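Local coordinates for muconate lactonizing enzyme (Corynebacterium glutamicum, PDB 3I4K), which belongs to the mandelate racemase/muconate lactonizing enzyme family of the enolase superfamily and holds a magnesium ion in its barrel domain, at residues 130-141 / 318-329. Numbering follows the deposited sequence.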
ATOM      1  N   LEU A 130       3.879  -9.691  -2.305  1.00 42.90           N
ATOM      2  CA  LEU A 130       2.859  -8.649  -2.370  1.00 43.46           C
ATOM      3  C   LEU A 130       1.585  -8.944  -1.575  1.00 42.70           C
ATOM      4  O   LEU A 130       0.542  -8.368  -1.860  1.00 41.76           O
ATOM      5  CB  LEU A 130       2.480  -8.400  -3.834  1.00 42.81           C
ATOM      6  CG  LEU A 130       3.634  -8.078  -4.788  1.00 42.37           C
ATOM      7  CD1 LEU A 130       3.126  -8.070  -6.214  1.00 42.19           C
ATOM      8  CD2 LEU A 130       4.263  -6.741  -4.419  1.00 42.82           C
ATOM      9  N   GLY A 131       1.664  -9.845  -0.599  1.00 42.06           N
ATOM     10  CA  GLY A 131       0.495 -10.154   0.208  1.00 43.17           C
ATOM     11  C   GLY A 131      -0.141 -11.524   0.035  1.00 43.21           C
ATOM     12  O   GLY A 131      -1.095 -11.858   0.742  1.00 44.57           O
ATOM     13  N   GLY A 132       0.368 -12.328  -0.891  1.00 43.35           N
ATOM     14  CA  GLY A 132      -0.211 -13.645  -1.094  1.00 43.80           C
ATOM     15  C   GLY A 132      -1.276 -13.634  -2.166  1.00 44.18           C
ATOM     16  O   GLY A 132      -1.348 -12.700  -2.963  1.00 45.54           O
ATOM     17  N   THR A 133      -2.125 -14.653  -2.198  1.00 44.42           N
ATOM     18  CA  THR A 133      -3.138 -14.683  -3.239  1.00 44.59           C
ATOM     19  C   THR A 133      -4.568 -14.433  -2.767  1.00 43.79           C
ATOM     20  O   THR A 133      -4.972 -14.875  -1.694  1.00 42.98           O
ATOM     21  CB  THR A 133      -3.071 -16.016  -4.043  1.00 45.43           C
ATOM     22  OG1 THR A 133      -3.890 -17.012  -3.429  1.00 48.85           O
ATOM     23  CG2 THR A 133      -1.647 -16.525  -4.084  1.00 45.87           C
ATOM     24  N   VAL A 134      -5.305 -13.690  -3.593  1.00 42.22           N
ATOM     25  CA  VAL A 134      -6.700 -13.344  -3.366  1.00 41.26           C
ATOM     26  C   VAL A 134      -7.512 -14.022  -4.469  1.00 40.91           C
ATOM     27  O   VAL A 134      -8.689 -14.354  -4.283  1.00 39.61           O
ATOM     28  CB  VAL A 134      -6.942 -11.811  -3.500  1.00 41.89           C
ATOM     29  CG1 VAL A 134      -8.406 -11.489  -3.246  1.00 40.73           C
ATOM     30  CG2 VAL A 134      -6.062 -11.046  -2.537  1.00 42.96           C
ATOM     31  N   ARG A 135      -6.869 -14.221  -5.620  1.00 41.37           N
ATOM     32  CA  ARG A 135      -7.510 -14.836  -6.782  1.00 39.89           C
ATOM     33  C   ARG A 135      -6.473 -15.549  -7.648  1.00 42.35           C
ATOM     34  O   ARG A 135      -5.277 -15.224  -7.600  1.00 39.04           O
ATOM     35  CB  ARG A 135      -8.202 -13.762  -7.618  1.00 41.52           C
ATOM     36  CG  ARG A 135      -7.216 -12.740  -8.171  1.00 45.36           C
ATOM     37  CD  ARG A 135      -7.874 -11.604  -8.946  1.00 45.23           C
ATOM     38  NE  ARG A 135      -8.181 -10.441  -8.114  1.00 49.07           N
ATOM     39  CZ  ARG A 135      -9.378 -10.194  -7.603  1.00 47.21           C
ATOM     40  NH1 ARG A 135     -10.376 -11.037  -7.836  1.00 49.36           N
ATOM     41  NH2 ARG A 135      -9.586  -9.096  -6.892  1.00 42.85           N
ATOM     42  N   ASP A 136      -6.928 -16.516  -8.444  1.00 43.85           N
ATOM     43  CA  ASP A 136      -6.021 -17.256  -9.317  1.00 48.05           C
ATOM     44  C   ASP A 136      -6.378 -17.086 -10.784  1.00 47.84           C
ATOM     45  O   ASP A 136      -5.816 -17.760 -11.646  1.00 46.87           O
ATOM     46  CB  ASP A 136      -5.995 -18.748  -8.949  1.00 49.52           C
ATOM     47  CG  ASP A 136      -7.384 -19.355  -8.824  1.00 52.08           C
ATOM     48  OD1 ASP A 136      -8.213 -19.168  -9.736  1.00 52.22           O
ATOM     49  OD2 ASP A 136      -7.643 -20.039  -7.808  1.00 56.03           O
ATOM     50  N   LYS A 137      -7.313 -16.182 -11.056  1.00 47.42           N
ATOM     51  CA  LYS A 137      -7.744 -15.896 -12.422  1.00 48.25           C
ATOM     52  C   LYS A 137      -8.500 -14.567 -12.449  1.00 47.46           C
ATOM     53  O   LYS A 137      -9.208 -14.226 -11.500  1.00 45.92           O
ATOM     54  CB  LYS A 137      -8.639 -17.016 -12.950  1.00 50.54           C
ATOM     55  CG  LYS A 137      -9.994 -17.081 -12.289  1.00 54.55           C
ATOM     56  CD  LYS A 137     -10.840 -18.204 -12.870  1.00 58.19           C
ATOM     57  CE  LYS A 137     -12.219 -18.237 -12.217  1.00 59.20           C
ATOM     58  NZ  LYS A 137     -13.144 -19.190 -12.891  1.00 61.82           N
ATOM     59  N   VAL A 138      -8.353 -13.826 -13.541  1.00 45.67           N
ATOM     60  CA  VAL A 138      -9.010 -12.530 -13.678  1.00 45.22           C
ATOM     61  C   VAL A 138      -9.790 -12.412 -14.978  1.00 45.40           C
ATOM     62  O   VAL A 138      -9.554 -13.160 -15.929  1.00 45.02           O
ATOM     63  CB  VAL A 138      -7.974 -11.369 -13.643  1.00 45.32           C
ATOM     64  CG1 VAL A 138      -7.239 -11.355 -12.308  1.00 44.95           C
ATOM     65  CG2 VAL A 138      -6.970 -11.523 -14.782  1.00 45.41           C
ATOM     66  N   ASP A 139     -10.736 -11.482 -15.018  1.00 45.02           N
ATOM     67  CA  ASP A 139     -11.486 -11.269 -16.240  1.00 43.96           C
ATOM     68  C   ASP A 139     -10.618 -10.409 -17.149  1.00 41.62           C
ATOM     69  O   ASP A 139      -9.779  -9.633 -16.679  1.00 39.63           O
ATOM     70  CB  ASP A 139     -12.817 -10.589 -15.949  1.00 44.64           C
ATOM     71  CG  ASP A 139     -13.783 -11.512 -15.224  1.00 48.93           C
ATOM     72  OD1 ASP A 139     -13.919 -12.678 -15.658  1.00 49.66           O
ATOM     73  OD2 ASP A 139     -14.406 -11.085 -14.231  1.00 50.46           O
ATOM     74  N   VAL A 140     -10.807 -10.563 -18.453  1.00 41.12           N
ATOM     75  CA  VAL A 140     -10.022  -9.814 -19.415  1.00 40.48           C
ATOM     76  C   VAL A 140     -10.902  -9.127 -20.442  1.00 39.36           C
ATOM     77  O   VAL A 140     -11.717  -9.764 -21.118  1.00 39.94           O
ATOM     78  CB  VAL A 140      -9.006 -10.740 -20.141  1.00 42.60           C
ATOM     79  CG1 VAL A 140      -8.170  -9.934 -21.144  1.00 40.00           C
ATOM     80  CG2 VAL A 140      -8.098 -11.402 -19.118  1.00 42.92           C
ATOM     81  N   THR A 141     -10.743  -7.812 -20.525  1.00 37.11           N
ATOM     82  CA  THR A 141     -11.474  -6.986 -21.473  1.00 36.23           C
ATOM     83  C   THR A 141     -10.583  -6.930 -22.709  1.00 36.40           C
ATOM     84  O   THR A 141      -9.375  -6.717 -22.590  1.00 35.39           O
ATOM     85  CB  THR A 141     -11.670  -5.538 -20.939  1.00 36.86           C
ATOM     86  OG1 THR A 141     -12.456  -5.563 -19.742  1.00 33.85           O
ATOM     87  CG2 THR A 141     -12.365  -4.670 -21.982  1.00 33.62           C
ATOM     88  N   ALA A 318      -2.480  -8.282  -9.723  1.00 30.88           N
ATOM     89  CA  ALA A 318      -3.913  -8.505  -9.649  1.00 32.39           C
ATOM     90  C   ALA A 318      -4.247  -9.699  -8.753  1.00 34.93           C
ATOM     91  O   ALA A 318      -5.281  -9.711  -8.084  1.00 34.79           O
ATOM     92  CB  ALA A 318      -4.475  -8.728 -11.034  1.00 31.15           C
ATOM     93  N   ALA A 319      -3.371 -10.701  -8.744  1.00 36.16           N
ATOM     94  CA  ALA A 319      -3.600 -11.892  -7.936  1.00 37.25           C
ATOM     95  C   ALA A 319      -3.578 -11.592  -6.442  1.00 38.26           C
ATOM     96  O   ALA A 319      -4.257 -12.258  -5.662  1.00 39.60           O
ATOM     97  CB  ALA A 319      -2.560 -12.955  -8.261  1.00 38.05           C
ATOM     98  N   SER A 320      -2.809 -10.583  -6.056  1.00 38.78           N
ATOM     99  CA  SER A 320      -2.660 -10.221  -4.653  1.00 37.81           C
ATOM    100  C   SER A 320      -3.354  -8.928  -4.237  1.00 37.13           C
ATOM    101  O   SER A 320      -3.277  -8.531  -3.076  1.00 37.60           O
ATOM    102  CB  SER A 320      -1.179 -10.095  -4.333  1.00 36.62           C
ATOM    103  OG  SER A 320      -0.605  -9.045  -5.092  1.00 42.91           O
ATOM    104  N   THR A 321      -4.038  -8.276  -5.169  1.00 36.51           N
ATOM    105  CA  THR A 321      -4.692  -7.010  -4.862  1.00 32.97           C
ATOM    106  C   THR A 321      -6.214  -7.065  -4.968  1.00 33.07           C
ATOM    107  O   THR A 321      -6.780  -7.051  -6.054  1.00 31.81           O
ATOM    108  CB  THR A 321      -4.140  -5.914  -5.773  1.00 32.82           C
ATOM    109  OG1 THR A 321      -2.708  -5.866  -5.627  1.00 33.26           O
ATOM    110  CG2 THR A 321      -4.733  -4.560  -5.403  1.00 33.69           C
ATOM    111  N   LYS A 322      -6.872  -7.115  -3.819  1.00 32.09           N
ATOM    112  CA  LYS A 322      -8.324  -7.193  -3.768  1.00 33.37           C
ATOM    113  C   LYS A 322      -8.989  -5.974  -4.409  1.00 32.11           C
ATOM    114  O   LYS A 322     -10.077  -6.082  -4.990  1.00 36.61           O
ATOM    115  CB  LYS A 322      -8.765  -7.318  -2.309  1.00 33.87           C
ATOM    116  CG  LYS A 322     -10.041  -8.097  -2.085  1.00 38.10           C
ATOM    117  CD  LYS A 322     -11.260  -7.343  -2.516  1.00 42.18           C
ATOM    118  CE  LYS A 322     -12.508  -8.179  -2.278  1.00 45.85           C
ATOM    119  NZ  LYS A 322     -12.448  -9.460  -3.017  1.00 46.86           N
ATOM    120  N   ALA A 323      -8.338  -4.824  -4.295  1.00 31.38           N
ATOM    121  CA  ALA A 323      -8.863  -3.574  -4.841  1.00 31.98           C
ATOM    122  C   ALA A 323      -8.938  -3.563  -6.377  1.00 33.57           C
ATOM    123  O   ALA A 323      -9.504  -2.632  -6.955  1.00 33.69           O
ATOM    124  CB  ALA A 323      -8.039  -2.397  -4.336  1.00 31.33           C
ATOM    125  N   ILE A 324      -8.339  -4.562  -7.039  1.00 33.28           N
ATOM    126  CA  ILE A 324      -8.460  -4.655  -8.500  1.00 33.07           C
ATOM    127  C   ILE A 324      -9.828  -5.295  -8.518  1.00 33.08           C
ATOM    128  O   ILE A 324      -9.971  -6.515  -8.469  1.00 34.76           O
ATOM    129  CB  ILE A 324      -7.457  -5.617  -9.144  1.00 32.51           C
ATOM    130  CG1 ILE A 324      -6.046  -5.044  -9.070  1.00 30.52           C
ATOM    131  CG2 ILE A 324      -7.862  -5.864 -10.615  1.00 31.98           C
ATOM    132  CD1 ILE A 324      -5.825  -3.815  -9.951  1.00 33.68           C
ATOM    133  N   SER A 325     -10.831  -4.438  -8.552  1.00 30.49           N
ATOM    134  CA  SER A 325     -12.230  -4.823  -8.481  1.00 30.19           C
ATOM    135  C   SER A 325     -13.032  -4.682  -9.764  1.00 31.48           C
ATOM    136  O   SER A 325     -14.255  -4.874  -9.755  1.00 34.36           O
ATOM    137  CB  SER A 325     -12.871  -3.949  -7.417  1.00 29.38           C
ATOM    138  OG  SER A 325     -12.479  -2.606  -7.676  1.00 28.08           O
ATOM    139  N   TYR A 326     -12.359  -4.351 -10.861  1.00 33.32           N
ATOM    140  CA  TYR A 326     -13.039  -4.158 -12.128  1.00 31.98           C
ATOM    141  C   TYR A 326     -12.400  -4.949 -13.273  1.00 33.75           C
ATOM    142  O   TYR A 326     -12.248  -4.442 -14.386  1.00 32.82           O
ATOM    143  CB  TYR A 326     -13.055  -2.661 -12.453  1.00 33.96           C
ATOM    144  CG  TYR A 326     -13.947  -2.289 -13.609  1.00 36.51           C
ATOM    145  CD1 TYR A 326     -15.294  -2.635 -13.607  1.00 34.48           C
ATOM    146  CD2 TYR A 326     -13.444  -1.591 -14.708  1.00 36.74           C
ATOM    147  CE1 TYR A 326     -16.117  -2.299 -14.661  1.00 36.05           C
ATOM    148  CE2 TYR A 326     -14.262  -1.249 -15.772  1.00 37.76           C
ATOM    149  CZ  TYR A 326     -15.600  -1.603 -15.741  1.00 38.27           C
ATOM    150  OH  TYR A 326     -16.426  -1.237 -16.777  1.00 38.33           O
ATOM    151  N   GLY A 327     -12.040  -6.198 -13.005  1.00 32.52           N
ATOM    152  CA  GLY A 327     -11.427  -7.007 -14.032  1.00 33.08           C
ATOM    153  C   GLY A 327     -10.138  -6.382 -14.538  1.00 35.35           C
ATOM    154  O   GLY A 327      -9.568  -5.504 -13.884  1.00 31.84           O
ATOM    155  N   THR A 328      -9.687  -6.828 -15.712  1.00 34.58           N
ATOM    156  CA  THR A 328      -8.450  -6.336 -16.311  1.00 35.90           C
ATOM    157  C   THR A 328      -8.575  -6.301 -17.841  1.00 35.95           C
ATOM    158  O   THR A 328      -9.623  -6.611 -18.401  1.00 35.04           O
ATOM    159  CB  THR A 328      -7.268  -7.281 -16.010  1.00 36.75           C
ATOM    160  OG1 THR A 328      -7.348  -8.415 -16.891  1.00 37.60           O
ATOM    161  CG2 THR A 328      -7.315  -7.788 -14.562  1.00 32.88           C
ATOM    162  N   GLU A 329      -7.483  -5.916 -18.492  1.00 36.38           N
ATOM    163  CA  GLU A 329      -7.385  -5.880 -19.951  1.00 37.32           C
ATOM    164  C   GLU A 329      -5.966  -6.353 -20.243  1.00 37.69           C
ATOM    165  O   GLU A 329      -5.294  -5.846 -21.139  1.00 40.13           O
ATOM    166  CB  GLU A 329      -7.584  -4.457 -20.496  1.00 36.14           C
ATOM    167  CG  GLU A 329      -6.756  -3.395 -19.789  1.00 37.70           C
ATOM    168  CD  GLU A 329      -6.676  -2.082 -20.556  1.00 39.86           C
ATOM    169  OE1 GLU A 329      -7.599  -1.779 -21.343  1.00 39.25           O
ATOM    170  OE2 GLU A 329      -5.683  -1.349 -20.355  1.00 41.24           O
TER
HETATM  171  O   HOH W   1     -12.489  -7.026 -17.323  1.00 34.71           O
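R135 reaches A318 because its CG sits between the backbone N and the carbonyl carbon (chi1 62°) and the chain then bends at chi3 (92°), which brings the guanidinium alongside the last turn of helix 308-320, edge toward the carbonyl oxygens. There R135 NE donates to A318 O at 3.0 Å; that oxygen lies close to the guanidinium plane, while the donor stands above the carbonyl plane. T321 O and K322 O also lie near the guanidinium edge, close to its plane, but at longer range. One residue on, A319 O takes two backbone donors: V134 N at 2.7 Å, and R135 N in the carbonyl plane, on a lone pair. Late carbonyls of the helix are thus satisfied by the incoming loop.

At the other end, chi1 of 78° turns the hydroxyl of T328 onto D139 O (OG1 to O 2.7 Å), which the backbone N of T328 reaches as well. T141 N returns a bond to T328 O, completing a single bridge between V140 and T328. V138 CB packs on T328 CG2 at 3.8 Å, their side chains crossing nearly at right angles.

In the barrel, 327-329 joins strand 298-301 to 137-144, which itself runs between 167-171 and 351-353; at 133-134 and K322 the second subunit packs alongside.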